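PDB 3LAS: putative carbonic anhydrase from Streptococcus mutans, which catalyses the reversible interconversion of carbon dioxide and hydrogencarbonate, as a zinc-dependent member of the beta-class carbonic anhydrases. Local coordinates for the interface of chains A and B. Coordinates in Å, arbitrary orientation; residue numbers count along the deposited sequence, not the author numbering. Chains: chain A/B, Putative carbonic anhydrase.

Contact 1: the interface of chains A and B. Residues chain A 48, 160-162; chain B 10, 13, 16-17.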
# COMPACT_ATOMS: atom_id res chain seq x y z
N ALA A 48 -0.19 -10.87 -10.29
CA ALA A 48 1.03 -10.54 -11.03
C ALA A 48 2.29 -11.26 -10.57
O ALA A 48 3.15 -11.58 -11.36
CB ALA A 48 1.27 -9.02 -10.94
N GLY A 160 1.25 -6.88 -18.25
CA GLY A 160 1.28 -7.72 -17.05
C GLY A 160 2.69 -8.15 -16.69
O GLY A 160 2.86 -8.77 -15.65
N ARG A 161 3.69 -7.85 -17.50
CA ARG A 161 5.06 -8.41 -17.25
C ARG A 161 5.78 -7.67 -16.13
O ARG A 161 5.71 -6.41 -16.02
CB ARG A 161 5.90 -8.23 -18.53
CG ARG A 161 7.28 -8.87 -18.43
CD ARG A 161 8.07 -8.53 -19.69
NE ARG A 161 8.46 -7.11 -19.64
CZ ARG A 161 9.00 -6.46 -20.64
NH1 ARG A 161 9.16 -7.08 -21.81
NH2 ARG A 161 9.29 -5.20 -20.52
N VAL A 162 6.49 -8.40 -15.27
CA VAL A 162 7.43 -7.84 -14.25
C VAL A 162 8.79 -8.21 -14.77
O VAL A 162 9.08 -9.39 -15.06
CB VAL A 162 7.12 -8.42 -12.92
CG1 VAL A 162 8.20 -7.96 -11.92
CG2 VAL A 162 5.75 -8.07 -12.45
N ILE B 10 9.25 -13.82 -10.39
CA ILE B 10 9.46 -13.62 -11.81
C ILE B 10 8.99 -14.83 -12.62
O ILE B 10 8.34 -14.72 -13.68
CB ILE B 10 10.95 -13.33 -12.05
CG1 ILE B 10 11.32 -11.95 -11.51
CG2 ILE B 10 11.29 -13.45 -13.55
CD1 ILE B 10 10.60 -10.79 -12.17
N ASN B 13 5.21 -14.91 -12.74
CA ASN B 13 4.66 -13.87 -13.58
C ASN B 13 4.47 -14.24 -15.03
O ASN B 13 3.58 -13.68 -15.68
CB ASN B 13 5.58 -12.62 -13.43
CG ASN B 13 5.14 -11.47 -14.33
OD1 ASN B 13 4.09 -10.81 -13.99
ND2 ASN B 13 5.81 -11.18 -15.38
N TYR B 16 0.96 -15.03 -15.66
CA TYR B 16 0.08 -13.85 -15.60
C TYR B 16 0.20 -13.03 -16.89
O TYR B 16 -0.83 -12.57 -17.40
CB TYR B 16 0.49 -12.95 -14.40
CG TYR B 16 -0.49 -11.82 -14.28
CD1 TYR B 16 -1.81 -12.07 -13.92
CD2 TYR B 16 -0.13 -10.45 -14.56
CE1 TYR B 16 -2.78 -11.01 -13.81
CE2 TYR B 16 -1.05 -9.44 -14.42
CZ TYR B 16 -2.39 -9.70 -14.03
OH TYR B 16 -3.28 -8.70 -13.88
N VAL B 17 1.43 -12.95 -17.44
CA VAL B 17 1.56 -12.30 -18.75
C VAL B 17 0.67 -13.02 -19.81
O VAL B 17 0.01 -12.33 -20.62
CB VAL B 17 3.03 -12.32 -19.15
CG1 VAL B 17 3.25 -11.93 -20.60
CG2 VAL B 17 3.83 -11.36 -18.25
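B:Asn13 projects from helix 5-20 of chain B into a notch of chain A lined by the backbone of A:Ala48, A:Gly160 and A:Val162, a worked example of an amide whose orientation must be judged from its neighbours. As modelled, the oxygen B:Asn13 OD1 lies 2.9 Å from the carbonyl O of A:Ala48 and 2.9 Å from the carbonyl O of A:Gly160, although neither of those oxygens can donate. The nitrogen B:Asn13 ND2 likewise stands 2.9 Å from the backbone N of A:Val162, donor facing donor. The assignment is therefore doubtful. Turning the amide over would probably let its nitrogen donate to both carbonyls and its oxygen accept from A:Val162 N, giving three complementary hydrogen bonds that would fix its rotation. The reach into the notch follows from CG standing trans to the backbone N (chi1 177°), with the amide then turned by a chi2 of 75°.

Aliphatic contacts flank this polar centre. On one side CD1, the far end of B:Ile10, meets the CG1 branch of A:Val162 at 3.7 Å, while the CG2 branch of the same valine leans towards the B:Asn13 amide. On the other, the CG2 methyl of B:Val17 presses on A:Arg161 CA at 3.4 Å, beside the loop backbone, and the arginine's CB also lies near that methyl.

Farther out, B:Tyr16 lays one ring face against A:Ala48, whose CA sits 3.7 Å above the ring plane and displaced towards the rim. A:Ala48 belongs to the short helix 45-49, and A:Gly160 and A:Arg161 form the loop entering strand 162-164, which probably sets the backbone groups in place. The contacting residues of chain B recur along one side of a single helix. At the ring edge, and in its plane, the A:Gly160 O lies 3.6 Å from B:Tyr16 CD2.

Contact 2: the interface of chains A and B. Residues chain A 72, 75, 143; chain B 119-121.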
# COMPACT_ATOMS: atom_id res chain seq x y z
N ARG A 72 8.94 2.84 8.27
CA ARG A 72 8.25 2.41 9.45
C ARG A 72 7.59 1.05 9.26
O ARG A 72 7.65 0.15 10.13
CB ARG A 72 7.19 3.48 9.80
CG ARG A 72 6.25 3.12 10.97
CD ARG A 72 5.06 4.04 11.03
NE ARG A 72 4.09 3.78 9.96
CZ ARG A 72 3.04 2.96 10.05
NH1 ARG A 72 2.76 2.21 11.10
NH2 ARG A 72 2.21 2.87 9.01
N VAL A 75 10.10 -1.83 8.96
CA VAL A 75 10.72 -2.25 10.23
C VAL A 75 9.67 -3.07 10.97
O VAL A 75 10.04 -4.14 11.61
CB VAL A 75 11.10 -0.98 11.03
CG1 VAL A 75 11.39 -1.39 12.53
CG2 VAL A 75 12.20 -0.24 10.38
N LEU A 143 17.58 1.45 9.83
CA LEU A 143 16.50 0.64 10.31
C LEU A 143 16.33 -0.57 9.42
O LEU A 143 15.48 -1.43 9.79
CB LEU A 143 15.22 1.46 10.42
CG LEU A 143 15.21 2.56 11.48
CD1 LEU A 143 14.05 3.50 11.33
CD2 LEU A 143 15.12 1.86 12.82
N GLN B 119 10.41 7.68 17.61
CA GLN B 119 9.63 7.46 16.42
C GLN B 119 8.31 6.85 16.81
O GLN B 119 8.23 6.06 17.72
CB GLN B 119 10.36 6.50 15.47
CG GLN B 119 9.52 5.90 14.35
CD GLN B 119 10.42 5.51 13.20
OE1 GLN B 119 9.96 5.19 12.11
NE2 GLN B 119 11.72 5.56 13.45
N ASP B 120 7.24 7.23 16.10
CA ASP B 120 5.91 6.75 16.44
C ASP B 120 5.54 5.72 15.39
O ASP B 120 5.45 5.96 14.20
CB ASP B 120 4.88 7.89 16.31
CG ASP B 120 3.54 7.50 16.86
OD1 ASP B 120 3.23 6.32 17.09
OD2 ASP B 120 2.69 8.41 17.13
N PHE B 121 5.46 4.47 15.84
CA PHE B 121 5.15 3.32 14.97
C PHE B 121 3.66 3.18 14.76
O PHE B 121 3.26 2.29 13.98
CB PHE B 121 5.81 2.03 15.57
CG PHE B 121 7.28 2.10 15.40
CD1 PHE B 121 7.90 1.72 14.21
CD2 PHE B 121 8.06 2.54 16.47
CE1 PHE B 121 9.30 1.80 14.05
CE2 PHE B 121 9.49 2.60 16.29
CZ PHE B 121 10.04 2.24 15.09
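The ring of B:Phe121 touches A:Arg72 and A:Val75 through the neighbouring carbons CD1 and CE1, an example of one residue using its ring for apolar contact and its main chain for a polar one. The planes of this ring and of the A:Arg72 guanidinium stand 52° apart. One face of the B:Phe121 ring carries CG of B:Gln119 from its own chain, 3.7 Å above the plane and offset towards the rim. Beyond the rim on that same side of the plane, the aliphatic CG of A:Arg72 comes to 3.9 Å from B:Phe121 CD1. A:Val75 approaches from the opposite side, crossing the ring direction at about a right angle, with CG1 4.1 Å from B:Phe121 CE1.

At the periphery B:Gln119, poorly ordered, reaches out from the opposite direction to A:Leu143; the approach of its NE2 to the leucine CD1 methyl is accordingly doubtful.

A:Arg72, on helix 68-80, runs past B:Phe121 in the opposite direction. Its chain bends at chi3 (73°), which takes the guanidinium past the ring to the backbone beyond. The CG methylene thus lies by the rim of the ring while the charged end grips the main chain of the same residue, and CD passes beside the B:Asp120 carbonyl. The grip is a hydrogen bond, appreciably bent, whose donor sits 47° above the carbonyl plane, away from the lone-pair directions: A:Arg72 NH1 donates to the carbonyl O of B:Phe121 at 2.9 Å.

The C-alpha centres of contact 1 and contact 2 lie about 32 Å apart, and the two share no residue or secondary-structure element. Both are portions of one two-fold symmetric interface, so each recurs with the chains exchanged. In contact 1 an N-terminal helix of chain B rests on chain A; in contact 2 a loop of chain B, just ahead of helix 127-140, meets helix 68-80 of chain A. Such widely separated contacts suggest that each subunit embraces the other over a broad area. That agrees with the dimer as the basic unit of beta-class carbonic anhydrases, here probably the biological assembly.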